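Local coordinates for protein tricorn protease (Thermoplasma acidophilum, PDB 1K32) that acts as a serine peptidase that probably cleaves peptides released by the proteasome, with beta-propeller domains thought to gate access to its active site, at residues E334-R339 with H657-Q662. Numbering follows the deposited sequence.
Sequences EPLRIR and HEEFLQ
L336 meets Q662 where a loop leading into strand 338-343 leans on helix 656-674. The leucine methyl CD1 rests 3.9 Å from CB of Q662 and also touches CG of E659 at 4.0 Å, so one methyl branch packs against the methylene stems of two polar residues one turn apart; a nonpolar leucine suits such aliphatic neighbours. CB of L336 adds to this tight part, 4.1 Å from CG of Q662. With CG anti to the backbone N (chi1 -172°) and a bend at chi2, Q662 carries its amide across to R337, whose CG lies 3.1 Å from NE2, a squeeze that may be strained. The guanidinium and amide planes stand 85° apart, and the polar groups are joined through E666, farther along the same helix, which accepts a hydrogen bond from Q662 NE2 and forms salt bridges with R337 and R339. R337 fits as a long cation able to reach that carboxylate, and glutamine because its stem serves the leucine while its neutral amide donates to E666. Cut back to an alanine, Q662 would probably leave the L336 methyl with less to rest on and E666 without its amide donor. Toward partly exposed E658 the fit is loose: L336 CD1 is 4.3 Å from its backbone O. E659, by contrast, is buried, its carboxylate paired with R316. No hydrogen bond spans the two segments. Here the loop entering the first strand of a four-stranded antiparallel beta-propeller blade packs on helix 656-674, in the tricorn C1 family region.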
loop_
_atom_site.group_PDB
_atom_site.type_symbol
_atom_site.label_atom_id
_atom_site.label_comp_id
_atom_site.label_asym_id
_atom_site.label_seq_id
_atom_site.Cartn_x
_atom_site.Cartn_y
_atom_site.Cartn_z
ATOM N N GLU A 334 -45.974 18.828 -14.836
ATOM C CA GLU A 334 -46.872 19.620 -14.001
ATOM C C GLU A 334 -46.484 21.092 -14.083
ATOM O O GLU A 334 -45.296 21.431 -14.141
ATOM C CB GLU A 334 -46.799 19.165 -12.540
ATOM C CG GLU A 334 -47.302 17.745 -12.288
ATOM C CD GLU A 334 -48.795 17.575 -12.554
ATOM O OE1 GLU A 334 -49.271 16.422 -12.535
ATOM O OE2 GLU A 334 -49.491 18.584 -12.776
ATOM N N PRO A 335 -47.484 21.990 -14.097
ATOM C CA PRO A 335 -47.235 23.434 -14.169
ATOM C C PRO A 335 -46.421 23.943 -12.984
ATOM O O PRO A 335 -46.048 23.174 -12.096
ATOM C CB PRO A 335 -48.644 24.024 -14.224
ATOM C CG PRO A 335 -49.472 22.998 -13.481
ATOM C CD PRO A 335 -48.932 21.709 -14.027
ATOM N N LEU A 336 -46.173 25.249 -12.970
ATOM C CA LEU A 336 -45.374 25.889 -11.934
ATOM C C LEU A 336 -45.593 25.661 -10.453
ATOM O O LEU A 336 -46.706 25.523 -9.939
ATOM C CB LEU A 336 -45.293 27.396 -12.165
ATOM C CG LEU A 336 -44.001 27.786 -12.889
ATOM C CD1 LEU A 336 -43.888 29.298 -12.964
ATOM C CD2 LEU A 336 -42.809 27.204 -12.143
ATOM N N ARG A 337 -44.437 25.658 -9.806
ATOM C CA ARG A 337 -44.192 25.467 -8.391
ATOM C C ARG A 337 -44.392 24.112 -7.758
ATOM O O ARG A 337 -45.272 23.890 -6.926
ATOM C CB ARG A 337 -44.839 26.570 -7.555
ATOM C CG ARG A 337 -43.765 27.532 -6.995
ATOM C CD ARG A 337 -43.115 26.945 -5.752
ATOM N NE ARG A 337 -41.672 27.146 -5.605
ATOM C CZ ARG A 337 -41.095 28.175 -4.986
ATOM N NH1 ARG A 337 -39.767 28.232 -4.903
ATOM N NH2 ARG A 337 -41.831 29.153 -4.461
ATOM N N ILE A 338 -43.530 23.200 -8.183
ATOM C CA ILE A 338 -43.474 21.885 -7.600
ATOM C C ILE A 338 -42.531 22.263 -6.454
ATOM O O ILE A 338 -41.450 22.806 -6.691
ATOM C CB ILE A 338 -42.808 20.874 -8.564
ATOM C CG1 ILE A 338 -43.787 20.523 -9.695
ATOM C CG2 ILE A 338 -42.376 19.629 -7.817
ATOM C CD1 ILE A 338 -43.276 19.444 -10.651
ATOM N N ARG A 339 -42.952 22.035 -5.216
ATOM C CA ARG A 339 -42.133 22.399 -4.069
ATOM C C ARG A 339 -41.223 21.282 -3.568
ATOM O O ARG A 339 -40.085 21.540 -3.177
ATOM C CB ARG A 339 -43.020 22.879 -2.911
ATOM C CG ARG A 339 -43.809 24.156 -3.191
ATOM C CD ARG A 339 -44.540 24.632 -1.936
ATOM N NE ARG A 339 -45.447 25.747 -2.203
ATOM C CZ ARG A 339 -45.066 26.964 -2.580
ATOM N NH1 ARG A 339 -45.983 27.903 -2.797
ATOM N NH2 ARG A 339 -43.776 27.251 -2.736
ATOM N N HIS A 657 -43.460 35.765 -18.706
ATOM C CA HIS A 657 -44.758 36.214 -18.223
ATOM C C HIS A 657 -45.403 35.184 -17.287
ATOM O O HIS A 657 -46.005 35.572 -16.292
ATOM C CB HIS A 657 -45.705 36.609 -19.380
ATOM C CG HIS A 657 -46.303 35.458 -20.126
ATOM N ND1 HIS A 657 -45.748 34.948 -21.281
ATOM C CD2 HIS A 657 -47.430 34.742 -19.905
ATOM C CE1 HIS A 657 -46.509 33.968 -21.737
ATOM N NE2 HIS A 657 -47.536 33.822 -20.921
ATOM N N GLU A 658 -45.252 33.889 -17.566
ATOM C CA GLU A 658 -45.844 32.888 -16.673
ATOM C C GLU A 658 -45.158 32.966 -15.299
ATOM O O GLU A 658 -45.818 32.958 -14.259
ATOM C CB GLU A 658 -45.706 31.461 -17.238
ATOM C CG GLU A 658 -44.272 30.948 -17.236
ATOM C CD GLU A 658 -44.150 29.437 -17.361
ATOM O OE1 GLU A 658 -42.991 28.950 -17.419
ATOM O OE2 GLU A 658 -45.202 28.748 -17.394
ATOM N N GLU A 659 -43.834 33.058 -15.301
ATOM C CA GLU A 659 -43.077 33.147 -14.054
ATOM C C GLU A 659 -43.389 34.419 -13.262
ATOM O O GLU A 659 -43.554 34.362 -12.039
ATOM C CB GLU A 659 -41.568 33.055 -14.326
ATOM C CG GLU A 659 -41.068 31.640 -14.638
ATOM C CD GLU A 659 -39.533 31.533 -14.656
ATOM O OE1 GLU A 659 -39.001 30.398 -14.656
ATOM O OE2 GLU A 659 -38.851 32.580 -14.668
ATOM N N PHE A 660 -43.490 35.554 -13.950
ATOM C CA PHE A 660 -43.796 36.827 -13.286
ATOM C C PHE A 660 -45.167 36.830 -12.622
ATOM O O PHE A 660 -45.354 37.443 -11.564
ATOM C CB PHE A 660 -43.710 37.996 -14.278
ATOM C CG PHE A 660 -42.290 38.427 -14.607
ATOM C CD1 PHE A 660 -41.194 37.694 -14.155
ATOM C CD2 PHE A 660 -42.058 39.584 -15.355
ATOM C CE1 PHE A 660 -39.870 38.114 -14.444
ATOM C CE2 PHE A 660 -40.749 40.012 -15.649
ATOM C CZ PHE A 660 -39.649 39.273 -15.191
ATOM N N LEU A 661 -46.131 36.170 -13.254
ATOM C CA LEU A 661 -47.470 36.096 -12.691
ATOM C C LEU A 661 -47.423 35.204 -11.461
ATOM O O LEU A 661 -47.966 35.551 -10.421
ATOM C CB LEU A 661 -48.458 35.517 -13.710
ATOM C CG LEU A 661 -49.848 36.158 -13.746
ATOM C CD1 LEU A 661 -50.791 35.226 -14.514
ATOM C CD2 LEU A 661 -50.383 36.408 -12.326
ATOM N N GLN A 662 -46.758 34.056 -11.573
ATOM C CA GLN A 662 -46.657 33.129 -10.439
ATOM C C GLN A 662 -45.922 33.755 -9.253
ATOM O O GLN A 662 -46.293 33.516 -8.096
ATOM C CB GLN A 662 -45.950 31.839 -10.863
ATOM C CG GLN A 662 -45.947 30.708 -9.813
ATOM C CD GLN A 662 -44.876 30.874 -8.736
ATOM O OE1 GLN A 662 -43.853 31.539 -8.952
ATOM N NE2 GLN A 662 -45.100 30.253 -7.570
#